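Local coordinates for Esterase/lipase-like protein (Caldicellulosiruptor lactoaceticus 6A, PDB 6A6O), which acts as a bifunctional hydrolase that combines acetyl esterase activity with 1,4-beta-xylosidase activity, at residues I110-V113 and R114-K118; N153-P156 and V157-V160. One frame throughout, in Å; residues are numbered along the deposited sequence.

Contact 1 (I110-V113 and R114-K118)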
# COMPACT_ATOMS: atom_id res chain seq x y z
N ILE A 110 -1.17 -6.37 6.93
CA ILE A 110 -2.35 -5.74 7.52
C ILE A 110 -2.90 -6.58 8.68
O ILE A 110 -3.22 -6.05 9.75
CB ILE A 110 -3.43 -5.49 6.45
CG1 ILE A 110 -2.90 -4.52 5.37
CG2 ILE A 110 -4.69 -4.88 7.08
CD1 ILE A 110 -3.94 -4.18 4.31
N ARG A 111 -3.04 -7.89 8.48
CA ARG A 111 -3.48 -8.76 9.57
C ARG A 111 -2.56 -8.65 10.79
O ARG A 111 -3.03 -8.62 11.94
CB ARG A 111 -3.52 -10.22 9.12
CG ARG A 111 -4.42 -10.51 7.95
CD ARG A 111 -4.65 -12.01 7.87
NE ARG A 111 -4.82 -12.47 6.49
CZ ARG A 111 -5.98 -12.53 5.85
NH1 ARG A 111 -7.11 -12.14 6.43
NH2 ARG A 111 -6.00 -12.97 4.59
N LEU A 112 -1.25 -8.60 10.54
CA LEU A 112 -0.28 -8.55 11.64
C LEU A 112 -0.42 -7.27 12.44
O LEU A 112 -0.47 -7.30 13.68
CB LEU A 112 1.13 -8.67 11.07
CG LEU A 112 2.31 -8.86 12.04
CD1 LEU A 112 2.11 -10.15 12.82
CD2 LEU A 112 3.62 -8.88 11.29
N VAL A 113 -0.46 -6.12 11.76
CA VAL A 113 -0.59 -4.85 12.47
C VAL A 113 -1.92 -4.80 13.22
O VAL A 113 -1.98 -4.32 14.36
CB VAL A 113 -0.43 -3.67 11.50
CG1 VAL A 113 -0.70 -2.36 12.21
CG2 VAL A 113 0.97 -3.68 10.88
N ARG A 114 -2.99 -5.28 12.60
CA ARG A 114 -4.28 -5.26 13.28
C ARG A 114 -4.27 -6.20 14.48
O ARG A 114 -4.83 -5.87 15.54
CB ARG A 114 -5.39 -5.65 12.31
CG ARG A 114 -6.78 -5.48 12.86
CD ARG A 114 -7.82 -5.48 11.74
NE ARG A 114 -7.99 -4.15 11.17
CZ ARG A 114 -8.03 -3.89 9.86
NH1 ARG A 114 -7.91 -4.87 8.97
NH2 ARG A 114 -8.20 -2.64 9.45
N TYR A 115 -3.64 -7.36 14.34
CA TYR A 115 -3.58 -8.32 15.44
C TYR A 115 -2.84 -7.74 16.64
O TYR A 115 -3.27 -7.92 17.78
CB TYR A 115 -2.91 -9.61 14.98
CG TYR A 115 -2.75 -10.63 16.09
CD1 TYR A 115 -3.85 -11.34 16.56
CD2 TYR A 115 -1.51 -10.87 16.67
CE1 TYR A 115 -3.71 -12.28 17.58
CE2 TYR A 115 -1.36 -11.81 17.70
CZ TYR A 115 -2.47 -12.50 18.15
OH TYR A 115 -2.34 -13.43 19.16
N PHE A 116 -1.73 -7.06 16.39
CA PHE A 116 -0.91 -6.46 17.44
C PHE A 116 -1.28 -5.01 17.72
O PHE A 116 -0.47 -4.29 18.32
CB PHE A 116 0.57 -6.56 17.06
CG PHE A 116 1.14 -7.93 17.23
CD1 PHE A 116 1.29 -8.48 18.50
CD2 PHE A 116 1.56 -8.66 16.13
CE1 PHE A 116 1.82 -9.74 18.66
CE2 PHE A 116 2.10 -9.93 16.29
CZ PHE A 116 2.23 -10.47 17.55
N SER A 117 -2.48 -4.57 17.32
CA SER A 117 -2.81 -3.15 17.42
C SER A 117 -2.82 -2.67 18.86
O SER A 117 -2.35 -1.56 19.15
CB SER A 117 -4.16 -2.87 16.75
OG SER A 117 -5.21 -3.64 17.32
N LYS A 118 -3.35 -3.47 19.79
CA LYS A 118 -3.36 -3.04 21.18
C LYS A 118 -1.94 -2.87 21.71
O LYS A 118 -1.63 -1.88 22.38
CB LYS A 118 -4.15 -4.03 22.04
CG LYS A 118 -4.38 -3.56 23.47
CD LYS A 118 -5.51 -4.33 24.13
CE LYS A 118 -5.38 -4.31 25.64
NZ LYS A 118 -5.93 -5.55 26.26
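Leu112 lays its CD1 methyl against the rim of the Phe116 ring, close to the plane of that ring, with CD1 3.5 Å from Phe116 CE2. Torsions on both sides account for this meeting one helical turn apart: Leu112 has CG anti to its backbone N (chi1 -171°), while Phe116 CG lies beside its own backbone N (chi1 -75°), which leaves the CD2-CE2 edge of the ring facing Leu112. One face of the same ring is occupied by the next aromatic, since Tyr115 CD2 sits 3.6 Å above the plane of the Phe116 ring, over its centre. The ring is thus bounded at one edge by a methyl and on one face by a tyrosine.

Three successive i to i+4 backbone bonds provide the frame: Arg114 N to Ile110 O at 3.0 Å, Tyr115 N to Arg111 O at 2.8 Å, and Phe116 N to Leu112 O at 3.0 Å. Phe116 is then the first residue to leave helical backbone angles. Two residues earlier, Ile110 and Arg114 run side by side, and Ile110 CG2 approaches Arg114 NH1 to 3.7 Å. The arginine's own polar end is held by a salt bridge to Asp165 and by the carbonyls of Pro124, Ser161 and Arg163.

The C-terminal end of helix 101-115 rests on the sheet through Val113, which touches strands 42-46, 54-60 and 127-132; Ile110 joins it on strand 127-132, Leu112 reaches strand 42-46, and Tyr115 turns to the loop at Pro156 and Val157.

Contact 2 (N153-P156 and V157-V160); sequences NDDP and VERV
An Asx turn lies within the long loop that links helix 134-142 to strand 167-170: Asn153 OD1 accepts from Asp155 N at 2.9 Å, in the amide plane and on a lone pair. The other end of that amide, ND2, bonds to Asp150, so both polar ends are engaged. Asn153 and Glu158 lie side by side, and Asn153 CG comes within 3.5 Å of Glu158 CB.

The turn is pinned a second time by Arg159. Its chain is extended from CG to NE and brings the guanidinium side-on to one backbone oxygen: NE lies 2.6 Å and NH2 2.8 Å from Asn153 O, which sits only 3° out of the guanidinium plane. Pro156 CA covers part of one guanidinium face, 3.5 Å above it and offset toward the rim. With an alanine at Arg159 these two N-H donors to Asn153 O are gone, and the turn would probably be freer to shift at Asn153, with one side of Pro156 uncovered.

Residues 157-159 have helical backbone angles without the regular bonds. Asp155 OD1 receives Val157 N at 3.0 Å, from above the carboxylate plane (45° out of it); CG anti to the aspartate's backbone N (chi1 -170°) brings the carboxylate over to Val157. Arg159 N closes onto Pro156 O at 3.1 Å.

The side chains of Asp155 and Glu158 cross obliquely, with Asp155 OD2 and Glu158 OE2 4.9 Å apart, and Arg108 NH1 forms a salt bridge with each. One arginine therefore probably offsets their mutual repulsion, while the second, Arg159, spends two N-H groups on a neutral carbonyl, so this part of the loop is held both by side chains bonding to its own backbone and by charge pairs to helix 101-115.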
# COMPACT_ATOMS: atom_id res chain seq x y z
N ASN A 153 -8.69 -20.46 11.99
CA ASN A 153 -7.29 -20.75 11.72
C ASN A 153 -6.52 -21.00 13.01
O ASN A 153 -6.80 -20.41 14.06
CB ASN A 153 -6.64 -19.61 10.95
CG ASN A 153 -5.48 -20.06 10.10
OD1 ASN A 153 -4.34 -20.17 10.57
ND2 ASN A 153 -5.75 -20.33 8.82
N ASP A 154 -5.51 -21.88 12.92
CA ASP A 154 -4.63 -22.15 14.05
C ASP A 154 -3.72 -20.96 14.36
O ASP A 154 -3.29 -20.80 15.50
CB ASP A 154 -3.78 -23.39 13.78
CG ASP A 154 -4.57 -24.68 13.91
OD1 ASP A 154 -5.58 -24.69 14.66
OD2 ASP A 154 -4.19 -25.68 13.27
N ASP A 155 -3.42 -20.14 13.34
CA ASP A 155 -2.66 -18.90 13.53
C ASP A 155 -3.64 -17.79 13.88
O ASP A 155 -4.48 -17.43 13.04
CB ASP A 155 -1.91 -18.55 12.25
CG ASP A 155 -0.91 -17.42 12.43
OD1 ASP A 155 -1.03 -16.64 13.39
OD2 ASP A 155 0.01 -17.32 11.59
N PRO A 156 -3.58 -17.22 15.09
CA PRO A 156 -4.52 -16.15 15.44
C PRO A 156 -4.44 -14.95 14.51
O PRO A 156 -5.45 -14.26 14.31
CB PRO A 156 -4.12 -15.77 16.87
CG PRO A 156 -3.31 -16.95 17.37
CD PRO A 156 -2.63 -17.51 16.18
N VAL A 157 -3.26 -14.68 13.94
CA VAL A 157 -3.13 -13.56 13.01
C VAL A 157 -4.01 -13.78 11.79
O VAL A 157 -4.61 -12.84 11.25
CB VAL A 157 -1.66 -13.35 12.62
CG1 VAL A 157 -1.54 -12.26 11.54
CG2 VAL A 157 -0.84 -12.97 13.83
N GLU A 158 -4.12 -15.03 11.33
CA GLU A 158 -4.93 -15.32 10.15
C GLU A 158 -6.42 -15.17 10.39
O GLU A 158 -7.19 -15.13 9.43
CB GLU A 158 -4.60 -16.73 9.65
CG GLU A 158 -3.21 -16.84 9.05
CD GLU A 158 -3.05 -16.03 7.76
OE1 GLU A 158 -4.02 -15.99 6.97
OE2 GLU A 158 -1.97 -15.44 7.54
N ARG A 159 -6.85 -15.07 11.65
CA ARG A 159 -8.26 -14.85 11.94
C ARG A 159 -8.67 -13.40 11.75
O ARG A 159 -9.86 -13.10 11.81
CB ARG A 159 -8.57 -15.29 13.38
CG ARG A 159 -8.14 -16.72 13.67
CD ARG A 159 -8.17 -17.06 15.15
NE ARG A 159 -7.44 -18.30 15.41
CZ ARG A 159 -6.95 -18.65 16.60
NH1 ARG A 159 -7.12 -17.85 17.65
NH2 ARG A 159 -6.30 -19.79 16.74
N VAL A 160 -7.71 -12.51 11.51
CA VAL A 160 -7.94 -11.07 11.50
C VAL A 160 -8.15 -10.60 10.07
O VAL A 160 -7.53 -11.13 9.14
CB VAL A 160 -6.75 -10.36 12.16
CG1 VAL A 160 -6.87 -8.87 12.06
CG2 VAL A 160 -6.60 -10.80 13.63

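Overall arrangement
Contact 1 comes first, spanning the last turn of helix 101-115 and the start of helix 117-120. The chain then runs through strand 127-132 and helix 134-142 before contact 2 folds the loop ahead of strand 167-170. Each contact is local to one continuous stretch, the first along a helix end, the second round a turn in a loop, so they neither nest nor cross. The centres of contacts 1 and 2 lie about 11 Å apart, and the two touch. Arg111 NH1 and Val160 O, 2.9 Å apart, probably form a hydrogen bond, while Arg114 packs on Val160 and Tyr115 on Pro156. Together they join loop 153-160 to a helix lying against the sheet.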